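Local atomic coordinates of hypothetical protein Atu2144 (Agrobacterium tumefaciens, PDB entry 2ODF), a protein that is of unknown function but belongs to the N-formylglutamate amidohydrolase family and so probably hydrolyses an amide bond in a zinc-dependent manner. Residues A[154-159]-A[163-168]. Numbering follows the deposited sequence.
Sequences HSFTPV and RFREVE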
ATOM      1  N   HIS A 154      14.541 -10.798  14.438  1.00 16.26           N
ATOM      2  CA  HIS A 154      14.921 -11.376  13.161  1.00 16.96           C
ATOM      3  C   HIS A 154      15.985 -12.467  13.375  1.00 16.73           C
ATOM      4  O   HIS A 154      16.703 -12.466  14.397  1.00 16.90           O
ATOM      5  CB  HIS A 154      15.536 -10.318  12.242  1.00 17.04           C
ATOM      6  CG  HIS A 154      14.544  -9.358  11.656  1.00 18.86           C
ATOM      7  ND1 HIS A 154      13.881  -8.414  12.411  1.00 22.63           N
ATOM      8  CD2 HIS A 154      14.099  -9.209  10.386  1.00 18.33           C
ATOM      9  CE1 HIS A 154      13.089  -7.707  11.619  1.00 21.63           C
ATOM     10  NE2 HIS A 154      13.192  -8.182  10.391  1.00 23.26           N
ATOM     11  N   SER A 155      16.102 -13.370  12.406  1.00 16.91           N
ATOM     12  CA  SER A 155      17.257 -14.264  12.331  1.00 17.07           C
ATOM     13  C   SER A 155      17.878 -14.184  10.961  1.00 18.04           C
ATOM     14  O   SER A 155      17.240 -13.743   9.969  1.00 17.61           O
ATOM     15  CB  SER A 155      16.923 -15.737  12.726  1.00 17.78           C
ATOM     16  OG  SER A 155      16.149 -16.429  11.756  1.00 15.76           O
ATOM     17  N   PHE A 156      19.144 -14.579  10.912  1.00 19.06           N
ATOM     18  CA  PHE A 156      19.922 -14.517   9.704  1.00 19.91           C
ATOM     19  C   PHE A 156      20.718 -15.787   9.513  1.00 20.73           C
ATOM     20  O   PHE A 156      21.050 -16.503  10.456  1.00 20.27           O
ATOM     21  CB  PHE A 156      20.822 -13.263   9.639  1.00 20.39           C
ATOM     22  CG  PHE A 156      21.885 -13.191  10.718  1.00 21.05           C
ATOM     23  CD1 PHE A 156      21.600 -12.649  11.961  1.00 20.29           C
ATOM     24  CD2 PHE A 156      23.186 -13.625  10.464  1.00 21.06           C
ATOM     25  CE1 PHE A 156      22.602 -12.562  12.964  1.00 20.39           C
ATOM     26  CE2 PHE A 156      24.190 -13.543  11.471  1.00 19.47           C
ATOM     27  CZ  PHE A 156      23.877 -12.983  12.705  1.00 19.35           C
ATOM     28  N   THR A 157      20.972 -16.069   8.251  1.00 21.67           N
ATOM     29  CA  THR A 157      21.635 -17.285   7.825  1.00 22.66           C
ATOM     30  C   THR A 157      23.156 -17.207   8.111  1.00 22.81           C
ATOM     31  O   THR A 157      23.778 -16.166   7.937  1.00 22.37           O
ATOM     32  CB  THR A 157      21.311 -17.503   6.335  1.00 23.08           C
ATOM     33  OG1 THR A 157      21.465 -18.882   6.002  1.00 25.88           O
ATOM     34  CG2 THR A 157      22.178 -16.640   5.479  1.00 20.84           C
ATOM     35  N   PRO A 158      23.754 -18.304   8.608  1.00 23.95           N
ATOM     36  CA  PRO A 158      25.192 -18.260   8.913  1.00 25.42           C
ATOM     37  C   PRO A 158      26.136 -18.076   7.717  1.00 26.45           C
ATOM     38  O   PRO A 158      27.198 -17.516   7.889  1.00 27.37           O
ATOM     39  CB  PRO A 158      25.470 -19.613   9.577  1.00 24.79           C
ATOM     40  CG  PRO A 158      24.166 -20.213   9.891  1.00 25.32           C
ATOM     41  CD  PRO A 158      23.135 -19.589   8.992  1.00 24.07           C
ATOM     42  N   VAL A 159      25.775 -18.579   6.537  1.00 28.39           N
ATOM     43  CA  VAL A 159      26.599 -18.376   5.332  1.00 29.89           C
ATOM     44  C   VAL A 159      25.866 -17.451   4.357  1.00 31.80           C
ATOM     45  O   VAL A 159      24.719 -17.725   3.983  1.00 31.91           O
ATOM     46  CB  VAL A 159      26.924 -19.715   4.625  1.00 29.78           C
ATOM     47  CG1 VAL A 159      27.631 -19.458   3.287  1.00 27.38           C
ATOM     48  CG2 VAL A 159      27.757 -20.625   5.536  1.00 28.66           C
ATOM     49  N   ARG A 163      30.731 -16.273   2.412  1.00 36.99           N
ATOM     50  CA  ARG A 163      31.337 -15.799   3.629  1.00 36.41           C
ATOM     51  C   ARG A 163      30.537 -16.412   4.777  1.00 35.15           C
ATOM     52  O   ARG A 163      29.301 -16.441   4.748  1.00 34.72           O
ATOM     53  CB  ARG A 163      31.266 -14.262   3.674  1.00 38.21           C
ATOM     54  CG  ARG A 163      31.681 -13.556   2.367  1.00 40.78           C
ATOM     55  CD  ARG A 163      33.086 -12.984   2.448  1.00 46.27           C
ATOM     56  NE  ARG A 163      33.544 -12.413   1.168  1.00 47.73           N
ATOM     57  CZ  ARG A 163      33.979 -13.124   0.114  1.00 50.93           C
ATOM     58  NH1 ARG A 163      34.032 -14.459   0.144  1.00 51.92           N
ATOM     59  NH2 ARG A 163      34.369 -12.492  -0.992  1.00 51.49           N
ATOM     60  N   PHE A 164      31.258 -16.931   5.760  1.00 33.29           N
ATOM     61  CA  PHE A 164      30.685 -17.354   7.013  1.00 32.66           C
ATOM     62  C   PHE A 164      30.640 -16.135   7.955  1.00 31.69           C
ATOM     63  O   PHE A 164      31.628 -15.412   8.089  1.00 31.16           O
ATOM     64  CB  PHE A 164      31.536 -18.483   7.601  1.00 32.26           C
ATOM     65  CG  PHE A 164      31.083 -18.945   8.936  1.00 31.52           C
ATOM     66  CD1 PHE A 164      29.846 -19.542   9.086  1.00 30.15           C
ATOM     67  CD2 PHE A 164      31.896 -18.810  10.049  1.00 32.87           C
ATOM     68  CE1 PHE A 164      29.415 -19.987  10.313  1.00 29.79           C
ATOM     69  CE2 PHE A 164      31.468 -19.239  11.293  1.00 31.78           C
ATOM     70  CZ  PHE A 164      30.217 -19.832  11.424  1.00 31.44           C
ATOM     71  N   ARG A 165      29.490 -15.911   8.587  1.00 30.34           N
ATOM     72  CA  ARG A 165      29.298 -14.759   9.448  1.00 29.75           C
ATOM     73  C   ARG A 165      29.611 -15.109  10.894  1.00 28.85           C
ATOM     74  O   ARG A 165      28.963 -15.941  11.505  1.00 28.81           O
ATOM     75  CB  ARG A 165      27.886 -14.179   9.235  1.00 29.35           C
ATOM     76  CG  ARG A 165      27.789 -13.669   7.780  1.00 29.73           C
ATOM     77  CD  ARG A 165      26.674 -12.703   7.431  1.00 31.04           C
ATOM     78  NE  ARG A 165      25.402 -13.360   7.310  1.00 31.41           N
ATOM     79  CZ  ARG A 165      24.346 -12.906   6.635  1.00 28.67           C
ATOM     80  NH1 ARG A 165      24.357 -11.753   5.969  1.00 28.24           N
ATOM     81  NH2 ARG A 165      23.252 -13.639   6.659  1.00 26.06           N
ATOM     82  N   GLU A 166      30.667 -14.508  11.418  1.00 27.96           N
ATOM     83  CA  GLU A 166      31.057 -14.787  12.790  1.00 27.67           C
ATOM     84  C   GLU A 166      30.182 -13.988  13.786  1.00 25.70           C
ATOM     85  O   GLU A 166      30.120 -14.338  14.971  1.00 24.42           O
ATOM     86  CB  GLU A 166      32.561 -14.532  12.991  1.00 28.29           C
ATOM     87  CG  GLU A 166      33.463 -15.561  12.237  1.00 30.31           C
ATOM     88  CD  GLU A 166      34.930 -15.143  12.190  1.00 31.04           C
ATOM     89  OE1 GLU A 166      35.432 -14.538  13.169  1.00 38.11           O
ATOM     90  OE2 GLU A 166      35.586 -15.401  11.157  1.00 37.84           O
ATOM     91  N   VAL A 167      29.477 -12.954  13.305  1.00 23.99           N
ATOM     92  CA  VAL A 167      28.535 -12.204  14.168  1.00 23.30           C
ATOM     93  C   VAL A 167      27.405 -13.126  14.591  1.00 22.17           C
ATOM     94  O   VAL A 167      26.895 -13.929  13.783  1.00 20.74           O
ATOM     95  CB  VAL A 167      27.981 -10.885  13.533  1.00 23.27           C
ATOM     96  CG1 VAL A 167      27.255 -11.143  12.174  1.00 23.84           C
ATOM     97  CG2 VAL A 167      27.079 -10.150  14.516  1.00 23.29           C
ATOM     98  N   GLU A 168      27.055 -13.050  15.878  1.00 20.34           N
ATOM     99  CA  GLU A 168      26.081 -13.962  16.456  1.00 19.92           C
ATOM    100  C   GLU A 168      24.777 -13.233  16.766  1.00 18.74           C
ATOM    101  O   GLU A 168      23.710 -13.726  16.462  1.00 18.54           O
ATOM    102  CB  GLU A 168      26.651 -14.668  17.691  1.00 19.15           C
ATOM    103  CG  GLU A 168      27.631 -15.743  17.296  1.00 20.00           C
ATOM    104  CD  GLU A 168      28.372 -16.375  18.497  1.00 22.79           C
ATOM    105  OE1 GLU A 168      28.722 -15.646  19.430  1.00 22.66           O
ATOM    106  OE2 GLU A 168      28.605 -17.611  18.461  1.00 26.48           O
TER
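At the open end of the hairpin formed by 159-160 and 163-164, Arg165 reaches across to the chain at Thr157. Arg165 NH2 donates to Thr157 O at 2.9 Å, in the carbonyl plane and on a lone pair, and Arg165 NE adds a weak, longer bond to the same oxygen (3.3 Å). The bend at chi3 (-76°) turns the guanidinium so that this oxygen meets its edge; NH1 has a weak hydrogen bond to Tyr200 OH. A backbone bond links Arg165 N to Pro158 O at 2.9 Å, and next to it Val159 and Phe164 form an antiparallel non-hydrogen-bonded pair, with a CA-H...O contact from Val159 CA to Arg163 O.

The Phe156 ring makes mixed contacts. It lies between the two chains, its plane 85° from the guanidinium, with Arg165 NH2 at the ring edge. At the far end of the ring, Phe156 CZ lies 3.9 Å from Val167 CG1, an apolar contact, and, in the ring plane, 3.3 Å from Val167 O. Two further apolar contacts form at the hairpin: Pro158 CB lies 4.0 Å from Phe164 CE1, and Val159 CG2 approaches the edge of the same ring.

Val167 O is buried without a hydrogen-bond partner; its nearest neighbour in this contact is the C-H edge of Phe156, which may offset only part of the lost hydrogen bond. Beyond the backbone pairing, a charged side chain on a main-chain carbonyl and one phenyl ring thus join the end of central strand 149-156 to the segment leading into strand 169-172.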